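Local coordinates for protein GphF Dehydratase 1 (Archangium violaceum, PDB 6MBF) that probably dehydrates polyketide intermediates as a dehydratase domain of the gephyronic acid polyketide synthase, in which an olefin rearrangement also takes place, at residues A91-L95 / H107-P111; V79-L85 / T121-G126. One frame throughout, in Å; residues are numbered along the deposited sequence.

Contact 1. Residues A91-L95 / H107-P111; sequences APARL and HSAEP
The open end of a beta hairpin, away from its turn, is formed here by the facing ends of strands 93-100 and 103-109 in a hot-dog dehydratase. Both are extended and run antiparallel; the axes of 93-95 and 107-109 approach to 4.7 Å, their directions 151° apart. Walking up the first strand, Pro92 comes before the pairing, and its carbonyl O lies 3.3 Å from CD of Pro111. The two rings also touch, Pro92 CG lying 4.2 Å from Pro111 CG. Ala93 follows in beta conformation, its CA 4.1 Å from the same Pro111 CD. Arg94 then makes the hydrogen-bonded pair with Ala109 (CA to CA 5.1 Å): Arg94 N donates to Ala109 O at 2.9 Å, and Ala109 N returns a bond to Arg94 O at 3.0 Å. The Arg94 side chain, m at chi1, chi2 and chi3, lies on the same face as Ala109, and its CG rests 3.5 Å from Pro111 CA, while the guanidinium makes weak hydrogen bonds to Thr27 and Gly28 of the flanking strand 23-30. Arg94 O also accepts a CA-H...O contact from Ser108 CA at 3.1 Å. Leu95 pairs with Ser108 at a non-hydrogen-bonded site, the CA atoms 4.6 Å apart, both side chains on the opposite face from Arg94. Ser108, with chi1 in p, hydrogen-bonds through OG to His123 on the next strand. Leu95 CA sits 3.6 Å from His107 O, a second CA-H...O contact, and Leu95 CD2 packs 4.0 Å from Ser108 CB.

Contact 2. Residues V79-L85 / T121-G126; sequences VTVWSPL and TRHATG
This contact includes a strand with a classic beta bulge, formed against Ile106 of strand 103-109, which both His123 and Ala124 face; His123 has phi/psi of -107/-38°, as expected at the first position of such a bulge. On the other side, strand 79-81 runs antiparallel to 121-126 (axes 4.7 Å apart, 167°). Thr80 and Thr125 form the hydrogen-bonded pair, Thr80 N to Thr125 O 3.0 Å and Thr125 N to Thr80 O 3.1 Å; Val81 and Ala124 follow as a non-hydrogen-bonded pair, CA to CA 4.4 Å. Trp82 N donates to His123 O at 2.8 Å, and its psi of -45° then ends the extended run. The Trp82 indole (chi1 m, chi2 98°) turns NE1 to Thr125 OG1, 2.7 Å in nearly linear geometry, with Thr125 chi1 in p. Arg122 CD lies over the five-membered ring of Trp82 in a CH-pi contact, 3.9 Å from the centroid. His123, chi1 m, donates from ND1 to Ser83 O at 2.8 Å, and NE2 hydrogen-bonds with Ser108 OG; Leu85 CB sits 3.7 Å from the imidazole centroid, over its face. A water joins Ser83 OG (3.0 Å) to Arg122 O (2.6 Å). Tyr54 of helix 52-65 touches Leu85, His123 and Ala124, the wrapping of a sheet around a helix that typifies the hot-dog fold.

Both contacts belong to one antiparallel sheet, and they meet where its strands 103-109 and 121-131 lie side by side, sharing the Ser108-His123 hydrogen bond; Ser108 O also lies 2.9 Å from Thr121 N. Contact 1 joins the two strands of a hairpin at its open end, lies farther from the chain centre (about 19 Å against 12 Å for contact 2, centre to centre) and relies on main-chain pairing and proline packing. Contact 2 spans a longer separation in sequence and adds side-chain hydrogen bonds, a water and CH-pi packing. Both mix buried and exposed residues, but contact 2 buries more surface (492 against 327 Å²) and carries more varied chemistry.

Contact 1. Residues A91-L95 / H107-P111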
ATOM      1  N   ALA A  91     -18.342   7.237  -9.281  1.00 15.83           N
ATOM      2  CA  ALA A  91     -19.251   6.090  -9.211  1.00 19.22           C
ATOM      3  C   ALA A  91     -18.860   5.178  -8.053  1.00 19.25           C
ATOM      4  O   ALA A  91     -17.716   4.710  -8.003  1.00 20.43           O
ATOM      5  CB  ALA A  91     -19.244   5.302 -10.516  1.00 21.37           C
ATOM      6  N   PRO A  92     -19.758   4.905  -7.113  1.00 19.20           N
ATOM      7  CA  PRO A  92     -19.396   4.053  -5.973  1.00 21.34           C
ATOM      8  C   PRO A  92     -19.134   2.609  -6.379  1.00 20.16           C
ATOM      9  O   PRO A  92     -19.684   2.088  -7.356  1.00 20.05           O
ATOM     10  CB  PRO A  92     -20.621   4.153  -5.057  1.00 28.21           C
ATOM     11  CG  PRO A  92     -21.752   4.468  -5.994  1.00 30.34           C
ATOM     12  CD  PRO A  92     -21.150   5.376  -7.039  1.00 22.09           C
ATOM     13  N   ALA A  93     -18.272   1.963  -5.599  1.00 17.62           N
ATOM     14  CA  ALA A  93     -17.986   0.542  -5.720  1.00 16.85           C
ATOM     15  C   ALA A  93     -18.107  -0.100  -4.349  1.00 19.37           C
ATOM     16  O   ALA A  93     -17.630   0.453  -3.353  1.00 19.43           O
ATOM     17  CB  ALA A  93     -16.580   0.293  -6.278  1.00 23.85           C
ATOM     18  N   ARG A  94     -18.750  -1.262  -4.302  1.00 18.00           N
ATOM     19  CA  ARG A  94     -18.779  -2.071  -3.090  1.00 22.52           C
ATOM     20  C   ARG A  94     -17.432  -2.755  -2.896  1.00 20.53           C
ATOM     21  O   ARG A  94     -16.872  -3.305  -3.845  1.00 21.85           O
ATOM     22  CB  ARG A  94     -19.878  -3.129  -3.176  1.00 22.34           C
ATOM     23  CG  ARG A  94     -21.281  -2.584  -3.374  1.00 42.72           C
ATOM     24  CD  ARG A  94     -21.675  -1.624  -2.265  1.00 51.50           C
ATOM     25  NE  ARG A  94     -21.410  -2.183  -0.944  1.00 52.09           N
ATOM     26  CZ  ARG A  94     -22.257  -2.957  -0.274  1.00 57.80           C
ATOM     27  NH1 ARG A  94     -23.432  -3.272  -0.803  1.00 45.89           N
ATOM     28  NH2 ARG A  94     -21.926  -3.420   0.924  1.00 60.65           N
ATOM     29  N   LEU A  95     -16.916  -2.715  -1.670  1.00 19.14           N
ATOM     30  CA  LEU A  95     -15.687  -3.399  -1.288  1.00 20.77           C
ATOM     31  C   LEU A  95     -16.003  -4.447  -0.235  1.00 22.21           C
ATOM     32  O   LEU A  95     -16.851  -4.227   0.635  1.00 24.94           O
ATOM     33  CB  LEU A  95     -14.648  -2.438  -0.719  1.00 33.69           C
ATOM     34  CG  LEU A  95     -13.735  -1.643  -1.639  1.00 28.33           C
ATOM     35  CD1 LEU A  95     -12.612  -1.065  -0.797  1.00 16.94           C
ATOM     36  CD2 LEU A  95     -13.184  -2.509  -2.754  1.00 27.73           C
ATOM     37  N   HIS A 107     -12.554  -8.322  -2.597  1.00 19.20           N
ATOM     38  CA  HIS A 107     -13.322  -8.273  -3.835  1.00 20.40           C
ATOM     39  C   HIS A 107     -14.048  -6.938  -3.933  1.00 14.50           C
ATOM     40  O   HIS A 107     -14.290  -6.262  -2.929  1.00 17.77           O
ATOM     41  CB  HIS A 107     -14.387  -9.381  -3.911  1.00 16.29           C
ATOM     42  CG  HIS A 107     -13.847 -10.765  -4.103  1.00 19.38           C
ATOM     43  ND1 HIS A 107     -13.227 -11.476  -3.096  1.00 17.93           N
ATOM     44  CD2 HIS A 107     -13.890 -11.591  -5.175  1.00 21.92           C
ATOM     45  CE1 HIS A 107     -12.891 -12.671  -3.547  1.00 21.20           C
ATOM     46  NE2 HIS A 107     -13.282 -12.768  -4.806  1.00 20.75           N
ATOM     47  N   SER A 108     -14.427  -6.571  -5.156  1.00 18.02           N
ATOM     48  CA  SER A 108     -15.294  -5.421  -5.380  1.00 14.12           C
ATOM     49  C   SER A 108     -16.467  -5.825  -6.257  1.00 17.76           C
ATOM     50  O   SER A 108     -16.424  -6.833  -6.969  1.00 19.65           O
ATOM     51  CB  SER A 108     -14.557  -4.246  -6.045  1.00 15.68           C
ATOM     52  OG  SER A 108     -14.284  -4.525  -7.411  1.00 19.64           O
ATOM     53  N   ALA A 109     -17.503  -4.989  -6.234  1.00 17.86           N
ATOM     54  CA  ALA A 109     -18.674  -5.207  -7.072  1.00 19.91           C
ATOM     55  C   ALA A 109     -19.358  -3.878  -7.361  1.00 24.07           C
ATOM     56  O   ALA A 109     -19.267  -2.929  -6.578  1.00 20.47           O
ATOM     57  CB  ALA A 109     -19.662  -6.169  -6.402  1.00 20.94           C
ATOM     58  N   GLU A 110     -20.046  -3.818  -8.496  1.00 19.79           N
ATOM     59  CA  GLU A 110     -20.980  -2.724  -8.717  1.00 25.96           C
ATOM     60  C   GLU A 110     -22.086  -2.810  -7.673  1.00 30.05           C
ATOM     61  O   GLU A 110     -22.614  -3.904  -7.427  1.00 29.58           O
ATOM     62  CB  GLU A 110     -21.575  -2.788 -10.124  1.00 26.02           C
ATOM     63  CG  GLU A 110     -20.574  -2.504 -11.229  1.00 29.26           C
ATOM     64  CD  GLU A 110     -21.170  -2.667 -12.613  1.00 60.38           C
ATOM     65  OE1 GLU A 110     -22.312  -3.167 -12.714  1.00 55.91           O
ATOM     66  OE2 GLU A 110     -20.496  -2.298 -13.598  1.00 75.49           O
ATOM     67  N   PRO A 111     -22.440  -1.705  -7.016  1.00 20.91           N
ATOM     68  CA  PRO A 111     -23.473  -1.777  -5.969  1.00 24.13           C
ATOM     69  C   PRO A 111     -24.794  -2.353  -6.448  1.00 43.45           C
ATOM     70  O   PRO A 111     -25.503  -2.991  -5.660  1.00 48.15           O
ATOM     71  CB  PRO A 111     -23.622  -0.315  -5.533  1.00 29.08           C
ATOM     72  CG  PRO A 111     -22.289   0.290  -5.818  1.00 35.29           C
ATOM     73  CD  PRO A 111     -21.795  -0.381  -7.073  1.00 23.86           C
TER

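Contact 2. Residues V79-L85 / T121-G126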
ATOM      1  N   VAL A  79       0.905 -11.914  -0.039  1.00 14.59           N
ATOM      2  CA  VAL A  79      -0.073 -11.064  -0.713  1.00 16.90           C
ATOM      3  C   VAL A  79       0.123 -11.164  -2.216  1.00 18.41           C
ATOM      4  O   VAL A  79       1.241 -11.012  -2.724  1.00 18.66           O
ATOM      5  CB  VAL A  79       0.047  -9.605  -0.248  1.00 16.06           C
ATOM      6  CG1 VAL A  79      -0.986  -8.734  -0.962  1.00 17.71           C
ATOM      7  CG2 VAL A  79      -0.113  -9.516   1.256  1.00 17.65           C
ATOM      8  N   THR A  80      -0.971 -11.403  -2.931  1.00 16.17           N
ATOM      9  CA  THR A  80      -1.011 -11.347  -4.384  1.00 16.62           C
ATOM     10  C   THR A  80      -2.098 -10.366  -4.800  1.00 17.60           C
ATOM     11  O   THR A  80      -3.219 -10.428  -4.285  1.00 17.60           O
ATOM     12  CB  THR A  80      -1.284 -12.743  -4.979  1.00 21.77           C
ATOM     13  OG1 THR A  80      -0.191 -13.627  -4.679  1.00 21.27           O
ATOM     14  CG2 THR A  80      -1.475 -12.664  -6.497  1.00 20.18           C
ATOM     15  N   VAL A  81      -1.763  -9.458  -5.718  1.00 18.45           N
ATOM     16  CA  VAL A  81      -2.749  -8.603  -6.378  1.00 19.87           C
ATOM     17  C   VAL A  81      -3.160  -9.276  -7.684  1.00 21.25           C
ATOM     18  O   VAL A  81      -2.337  -9.451  -8.587  1.00 25.01           O
ATOM     19  CB  VAL A  81      -2.186  -7.197  -6.638  1.00 22.74           C
ATOM     20  CG1 VAL A  81      -3.204  -6.337  -7.383  1.00 23.74           C
ATOM     21  CG2 VAL A  81      -1.759  -6.542  -5.336  1.00 20.43           C
ATOM     22  N   TRP A  82      -4.437  -9.645  -7.789  1.00 17.50           N
ATOM     23  CA  TRP A  82      -4.943 -10.419  -8.920  1.00 19.62           C
ATOM     24  C   TRP A  82      -5.457  -9.569 -10.077  1.00 23.10           C
ATOM     25  O   TRP A  82      -5.179  -9.880 -11.242  1.00 30.81           O
ATOM     26  CB  TRP A  82      -6.054 -11.350  -8.439  1.00 24.27           C
ATOM     27  CG  TRP A  82      -5.548 -12.337  -7.453  1.00 23.28           C
ATOM     28  CD1 TRP A  82      -5.625 -12.257  -6.093  1.00 19.23           C
ATOM     29  CD2 TRP A  82      -4.832 -13.541  -7.745  1.00 27.71           C
ATOM     30  NE1 TRP A  82      -5.027 -13.352  -5.524  1.00 17.31           N
ATOM     31  CE2 TRP A  82      -4.535 -14.157  -6.517  1.00 22.47           C
ATOM     32  CE3 TRP A  82      -4.431 -14.166  -8.929  1.00 36.70           C
ATOM     33  CZ2 TRP A  82      -3.843 -15.365  -6.435  1.00 25.96           C
ATOM     34  CZ3 TRP A  82      -3.746 -15.365  -8.848  1.00 30.20           C
ATOM     35  CH2 TRP A  82      -3.458 -15.952  -7.610  1.00 32.73           C
ATOM     36  N   SER A  83      -6.240  -8.532  -9.795  1.00 26.19           N
ATOM     37  CA  SER A  83      -6.852  -7.719 -10.841  1.00 18.92           C
ATOM     38  C   SER A  83      -6.911  -6.313 -10.272  1.00 20.12           C
ATOM     39  O   SER A  83      -7.312  -6.150  -9.107  1.00 21.26           O
ATOM     40  CB  SER A  83      -8.256  -8.167 -11.245  1.00 26.64           C
ATOM     41  OG  SER A  83      -8.209  -9.265 -12.141  1.00 42.70           O
ATOM     42  N   PRO A  84      -6.539  -5.298 -11.048  1.00 21.06           N
ATOM     43  CA  PRO A  84      -6.682  -3.927 -10.563  1.00 23.18           C
ATOM     44  C   PRO A  84      -8.149  -3.583 -10.375  1.00 17.96           C
ATOM     45  O   PRO A  84      -9.039  -4.165 -11.006  1.00 17.77           O
ATOM     46  CB  PRO A  84      -6.043  -3.089 -11.678  1.00 25.32           C
ATOM     47  CG  PRO A  84      -6.220  -3.911 -12.900  1.00 26.28           C
ATOM     48  CD  PRO A  84      -6.121  -5.347 -12.460  1.00 23.63           C
ATOM     49  N   LEU A  85      -8.397  -2.643  -9.473  1.00 15.66           N
ATOM     50  CA  LEU A  85      -9.721  -2.079  -9.271  1.00 14.79           C
ATOM     51  C   LEU A  85      -9.742  -0.722  -9.969  1.00 16.26           C
ATOM     52  O   LEU A  85      -9.087   0.231  -9.527  1.00 16.65           O
ATOM     53  CB  LEU A  85     -10.058  -1.964  -7.784  1.00 17.10           C
ATOM     54  CG  LEU A  85     -11.368  -1.241  -7.438  1.00 21.23           C
ATOM     55  CD1 LEU A  85     -12.513  -1.776  -8.276  1.00 24.83           C
ATOM     56  CD2 LEU A  85     -11.682  -1.381  -5.949  1.00 23.62           C
ATOM     57  N   THR A 121     -15.341  -9.129  -8.284  1.00 20.76           N
ATOM     58  CA  THR A 121     -14.023  -9.292  -8.884  1.00 18.54           C
ATOM     59  C   THR A 121     -12.978  -9.374  -7.778  1.00 19.00           C
ATOM     60  O   THR A 121     -12.923  -8.494  -6.914  1.00 21.57           O
ATOM     61  CB  THR A 121     -13.698  -8.123  -9.817  1.00 22.77           C
ATOM     62  OG1 THR A 121     -14.648  -8.085 -10.896  1.00 30.40           O
ATOM     63  CG2 THR A 121     -12.279  -8.246 -10.369  1.00 21.05           C
ATOM     64  N   ARG A 122     -12.152 -10.414  -7.822  1.00 19.59           N
ATOM     65  CA  ARG A 122     -11.097 -10.608  -6.826  1.00 16.06           C
ATOM     66  C   ARG A 122      -9.922  -9.683  -7.120  1.00 17.22           C
ATOM     67  O   ARG A 122      -9.349  -9.730  -8.216  1.00 23.14           O
ATOM     68  CB  ARG A 122     -10.628 -12.064  -6.814  1.00 18.99           C
ATOM     69  CG  ARG A 122      -9.395 -12.288  -5.943  1.00 20.35           C
ATOM     70  CD  ARG A 122      -8.895 -13.744  -6.010  1.00 24.19           C
ATOM     71  NE  ARG A 122      -9.746 -14.661  -5.264  1.00 33.41           N
ATOM     72  CZ  ARG A 122     -10.395 -15.691  -5.800  1.00 56.24           C
ATOM     73  NH1 ARG A 122     -10.287 -15.951  -7.097  1.00 33.18           N
ATOM     74  NH2 ARG A 122     -11.149 -16.471  -5.037  1.00 31.74           N
ATOM     75  N   HIS A 123      -9.543  -8.861  -6.140  1.00 16.05           N
ATOM     76  CA  HIS A 123      -8.430  -7.931  -6.308  1.00 15.39           C
ATOM     77  C   HIS A 123      -7.179  -8.317  -5.545  1.00 20.17           C
ATOM     78  O   HIS A 123      -6.077  -8.148  -6.073  1.00 19.50           O
ATOM     79  CB  HIS A 123      -8.852  -6.516  -5.895  1.00 14.44           C
ATOM     80  CG  HIS A 123      -9.967  -5.981  -6.724  1.00 15.34           C
ATOM     81  ND1 HIS A 123      -9.831  -5.737  -8.074  1.00 16.98           N
ATOM     82  CD2 HIS A 123     -11.252  -5.695  -6.415  1.00 17.45           C
ATOM     83  CE1 HIS A 123     -10.985  -5.315  -8.558  1.00 18.97           C
ATOM     84  NE2 HIS A 123     -11.861  -5.270  -7.569  1.00 16.89           N
ATOM     85  N   ALA A 124      -7.303  -8.844  -4.326  1.00 15.79           N
ATOM     86  CA  ALA A 124      -6.107  -9.147  -3.543  1.00 15.27           C
ATOM     87  C   ALA A 124      -6.423 -10.224  -2.519  1.00 18.16           C
ATOM     88  O   ALA A 124      -7.537 -10.294  -1.996  1.00 17.89           O
ATOM     89  CB  ALA A 124      -5.553  -7.905  -2.832  1.00 19.75           C
ATOM     90  N   THR A 125      -5.422 -11.054  -2.237  1.00 16.98           N
ATOM     91  CA  THR A 125      -5.540 -12.148  -1.277  1.00 15.71           C
ATOM     92  C   THR A 125      -4.236 -12.299  -0.502  1.00 23.68           C
ATOM     93  O   THR A 125      -3.167 -11.880  -0.955  1.00 18.06           O
ATOM     94  CB  THR A 125      -5.855 -13.479  -1.963  1.00 16.74           C
ATOM     95  OG1 THR A 125      -4.771 -13.823  -2.837  1.00 16.81           O
ATOM     96  CG2 THR A 125      -7.143 -13.384  -2.785  1.00 17.95           C
ATOM     97  N   GLY A 126      -4.333 -12.933   0.662  1.00 17.20           N
ATOM     98  CA  GLY A 126      -3.151 -13.207   1.463  1.00 14.53           C
ATOM     99  C   GLY A 126      -3.549 -13.806   2.798  1.00 15.74           C
ATOM    100  O   GLY A 126      -4.660 -14.320   2.955  1.00 17.75           O
TER
HETATM  101  O   HOH W   1      -9.488 -11.225 -10.293  1.00 31.80           O